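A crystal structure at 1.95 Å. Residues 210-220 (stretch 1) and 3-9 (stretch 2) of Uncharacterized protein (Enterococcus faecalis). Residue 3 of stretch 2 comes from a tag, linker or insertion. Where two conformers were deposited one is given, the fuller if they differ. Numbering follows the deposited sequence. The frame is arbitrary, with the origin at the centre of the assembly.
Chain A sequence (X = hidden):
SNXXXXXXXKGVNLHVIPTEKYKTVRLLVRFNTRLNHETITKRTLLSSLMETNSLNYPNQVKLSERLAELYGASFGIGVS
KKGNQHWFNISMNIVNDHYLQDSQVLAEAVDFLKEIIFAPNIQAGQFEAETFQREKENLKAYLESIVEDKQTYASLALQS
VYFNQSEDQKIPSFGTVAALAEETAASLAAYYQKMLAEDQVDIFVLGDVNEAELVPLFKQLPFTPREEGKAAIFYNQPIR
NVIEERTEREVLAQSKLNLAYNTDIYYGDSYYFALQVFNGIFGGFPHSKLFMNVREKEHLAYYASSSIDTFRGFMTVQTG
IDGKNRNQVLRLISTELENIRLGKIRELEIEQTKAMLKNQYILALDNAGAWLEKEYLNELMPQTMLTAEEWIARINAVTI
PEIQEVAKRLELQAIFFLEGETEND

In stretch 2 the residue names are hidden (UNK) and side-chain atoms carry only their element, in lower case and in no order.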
# COMPACT_ATOMS: atom_id res chain seq x y z
N ASN A 210 -14.75 6.41 24.39
CA ASN A 210 -14.91 5.17 25.16
C ASN A 210 -15.74 4.10 24.43
O ASN A 210 -16.70 4.41 23.69
CB ASN A 210 -15.55 5.46 26.51
CG ASN A 210 -17.00 5.84 26.39
OD1 ASN A 210 -17.88 5.04 26.67
ND2 ASN A 210 -17.26 7.06 25.94
N GLU A 211 -15.33 2.85 24.63
CA GLU A 211 -16.00 1.69 24.05
C GLU A 211 -17.51 1.69 24.29
O GLU A 211 -18.29 1.45 23.36
CB GLU A 211 -15.40 0.39 24.62
CG GLU A 211 -15.92 -0.85 23.93
CD GLU A 211 -15.14 -2.09 24.24
OE1 GLU A 211 -15.15 -2.50 25.40
OE2 GLU A 211 -14.54 -2.66 23.29
N ALA A 212 -17.92 1.97 25.53
CA ALA A 212 -19.33 1.95 25.90
C ALA A 212 -20.25 2.80 25.00
O ALA A 212 -21.33 2.34 24.63
CB ALA A 212 -19.51 2.32 27.37
N GLU A 213 -19.84 4.02 24.66
CA GLU A 213 -20.64 4.82 23.73
C GLU A 213 -20.66 4.23 22.32
O GLU A 213 -21.71 4.17 21.68
CB GLU A 213 -20.18 6.28 23.65
CG GLU A 213 -21.07 7.12 22.70
CD GLU A 213 -20.72 8.60 22.63
OE1 GLU A 213 -21.58 9.38 22.13
OE2 GLU A 213 -19.60 8.97 23.06
N LEU A 214 -19.50 3.77 21.84
CA LEU A 214 -19.34 3.38 20.43
C LEU A 214 -20.03 2.07 20.04
O LEU A 214 -20.52 1.93 18.92
CB LEU A 214 -17.86 3.32 20.05
CG LEU A 214 -17.22 4.69 19.79
CD1 LEU A 214 -15.70 4.62 19.88
CD2 LEU A 214 -17.65 5.24 18.41
N VAL A 215 -20.04 1.09 20.94
CA VAL A 215 -20.57 -0.20 20.57
C VAL A 215 -22.03 -0.09 20.11
O VAL A 215 -22.36 -0.58 19.04
CB VAL A 215 -20.33 -1.29 21.67
CG1 VAL A 215 -21.03 -2.58 21.32
CG2 VAL A 215 -18.84 -1.55 21.77
N PRO A 216 -22.90 0.57 20.91
CA PRO A 216 -24.29 0.75 20.44
C PRO A 216 -24.37 1.46 19.09
O PRO A 216 -25.13 1.01 18.21
CB PRO A 216 -24.91 1.63 21.53
CG PRO A 216 -24.07 1.41 22.74
CD PRO A 216 -22.69 1.13 22.25
N LEU A 217 -23.59 2.52 18.88
CA LEU A 217 -23.62 3.22 17.59
C LEU A 217 -23.32 2.26 16.44
O LEU A 217 -24.10 2.16 15.48
CB LEU A 217 -22.67 4.43 17.55
CG LEU A 217 -22.90 5.47 18.65
CD1 LEU A 217 -21.92 6.63 18.51
CD2 LEU A 217 -24.35 5.96 18.66
N PHE A 218 -22.21 1.54 16.55
CA PHE A 218 -21.78 0.69 15.45
C PHE A 218 -22.66 -0.53 15.23
O PHE A 218 -22.75 -1.05 14.11
CB PHE A 218 -20.28 0.35 15.56
CG PHE A 218 -19.41 1.40 14.97
CD1 PHE A 218 -18.74 2.29 15.79
CD2 PHE A 218 -19.32 1.54 13.59
CE1 PHE A 218 -17.95 3.31 15.21
CE2 PHE A 218 -18.55 2.55 13.01
CZ PHE A 218 -17.86 3.43 13.82
N LYS A 219 -23.35 -0.95 16.28
CA LYS A 219 -24.29 -2.05 16.14
C LYS A 219 -25.43 -1.69 15.19
O LYS A 219 -26.09 -2.59 14.68
CB LYS A 219 -24.82 -2.51 17.51
CG LYS A 219 -23.76 -3.24 18.39
CD LYS A 219 -23.70 -4.75 18.16
CE LYS A 219 -24.99 -5.42 18.56
NZ LYS A 219 -24.82 -6.86 19.00
N GLN A 220 -25.64 -0.40 14.92
CA GLN A 220 -26.67 0.11 13.99
C GLN A 220 -26.32 -0.18 12.53
O GLN A 220 -27.15 -0.00 11.65
CB GLN A 220 -26.84 1.64 14.12
CG GLN A 220 -27.41 2.15 15.45
CD GLN A 220 -27.17 3.64 15.71
OE1 GLN A 220 -26.40 4.31 15.00
NE2 GLN A 220 -27.82 4.17 16.75
N UNK A 3 -6.18 -1.14 22.30
CA UNK A 3 -7.41 -1.44 21.57
C UNK A 3 -8.33 -2.40 22.33
O UNK A 3 -7.91 -3.44 22.85
c UNK A 3 -7.10 -2.00 20.19
N UNK A 4 -9.60 -2.02 22.36
CA UNK A 4 -10.64 -2.87 22.88
C UNK A 4 -11.49 -3.31 21.71
O UNK A 4 -12.04 -2.47 20.95
se UNK A 4 -11.43 -0.30 26.02
c UNK A 4 -10.62 -1.75 25.10
c UNK A 4 -11.45 -2.09 23.88
c UNK A 4 -11.63 0.95 24.53
N UNK A 5 -11.56 -4.62 21.52
CA UNK A 5 -12.24 -5.12 20.35
C UNK A 5 -13.51 -5.88 20.69
O UNK A 5 -13.61 -6.54 21.75
o UNK A 5 -11.22 -7.24 19.83
c UNK A 5 -11.28 -5.90 19.45
N UNK A 6 -14.50 -5.71 19.82
CA UNK A 6 -15.81 -6.33 19.94
C UNK A 6 -16.24 -6.85 18.60
O UNK A 6 -16.08 -6.17 17.55
c UNK A 6 -16.44 -4.35 21.36
c UNK A 6 -18.10 -6.15 20.91
c UNK A 6 -16.93 -5.34 20.35
N UNK A 7 -16.78 -8.06 18.63
CA UNK A 7 -17.48 -8.61 17.51
C UNK A 7 -18.87 -7.98 17.34
O UNK A 7 -19.74 -8.15 18.20
c UNK A 7 -17.99 -10.85 16.47
n UNK A 7 -17.34 -13.02 15.63
c UNK A 7 -17.63 -10.10 17.71
c UNK A 7 -17.81 -12.34 16.66
o UNK A 7 -18.06 -12.87 17.75
N UNK A 8 -19.07 -7.28 16.22
CA UNK A 8 -20.38 -6.74 15.85
C UNK A 8 -21.22 -7.90 15.34
O UNK A 8 -22.18 -8.29 16.01
c UNK A 8 -20.09 -3.83 16.60
c UNK A 8 -20.24 -5.63 14.80
c UNK A 8 -19.49 -4.40 15.33
c UNK A 8 -19.37 -3.33 14.24
N UNK A 9 -20.83 -8.47 14.20
CA UNK A 9 -21.22 -9.83 13.80
C UNK A 9 -19.97 -10.62 13.39
O UNK A 9 -18.90 -10.04 13.19
c UNK A 9 -21.65 -9.16 11.36
c UNK A 9 -23.56 -9.17 13.00
c UNK A 9 -22.24 -9.84 12.60

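Position 3 carries a single side-chain carbon, bonded to CA. It points away from the helix of stretch 1 and makes no contact with it. One carbon and nothing more defines alanine. Ala 3 comes from an expression tag, so no natural choice is to be read into it.

Position 4 opens the strand. Its side chain is an unbranched run of two carbons, a selenium and a last carbon, with CB directed toward the helix. That CB lies 3.2 Å from OE2 of Glu 211. Selenium in a thioether-like chain identifies selenomethionine, so the residue is Met 4. Its long, flexible, apolar chain suits a partly exposed margin, where it can lie alongside a glutamate without needing a polar partner.

At position 5 there is one carbon followed by one oxygen, and CA-to-CB points away from the helix. The backbone N is 4.0 Å from OE2 of Glu 211, too far for a hydrogen bond. A lone hydroxyl on CB means serine. Ser 5 fits the exposed side of the strand, where a small polar group can meet solvent.

Position 6 returns to the helix-facing side, as strand alternation requires. Three carbons are present, and the first, CB, carries the other two. One of these two terminal carbons lies 3.7 Å from CG2 of Val 215, an apolar contact between two compact side chains, and 3.2 Å from OE2 of Glu 211. Branching at CB with no oxygen makes this valine, and the carbon in contact is CG2. Beta-branching suits the extended backbone of Val 6, and the short side chain brings one methyl, CG2, against the helix.

Position 7 points away again and makes no contact with stretch 1. Its three carbons run in line, and the third carries one oxygen and one nitrogen: a carboxamide at the end of two methylenes, hence glutamine. The polar carboxamide of Gln 7 suits the exposed face of the strand, and its NE2 is hydrogen-bonded elsewhere in the structure.

At position 8 the chain turns a corner. Four carbons fork at the second. Although CA-to-CB points sideways, the end of the side chain comes nearer to the helix: one tip of the fork lies 4.0 Å from CB of Phe 218, the other 4.0 Å from CD of Lys 219. The pattern is that of leucine. The fork of Leu 8 thus meets two successive helical residues, CD1 reaching the buried Phe 218 and CD2 the aliphatic chain of Lys 219.

Position 9 has three carbons branching at the first and makes no contact with stretch 1. It is valine; beta-branching suits the extended backbone of Val 9.

The helix and strand run in roughly the same direction, at 26°, and their axes approach to 10.5 Å. Met 4, Val 6 and Leu 8 are in register with Glu 211, Val 215 and Lys 219, so alternate strand residues match successive helical turns. No hydrogen bond crosses between the stretches; side-chain packing makes the contact, burying 380 Å² in all.

Stretch 2 (3-9) AMSVQLV
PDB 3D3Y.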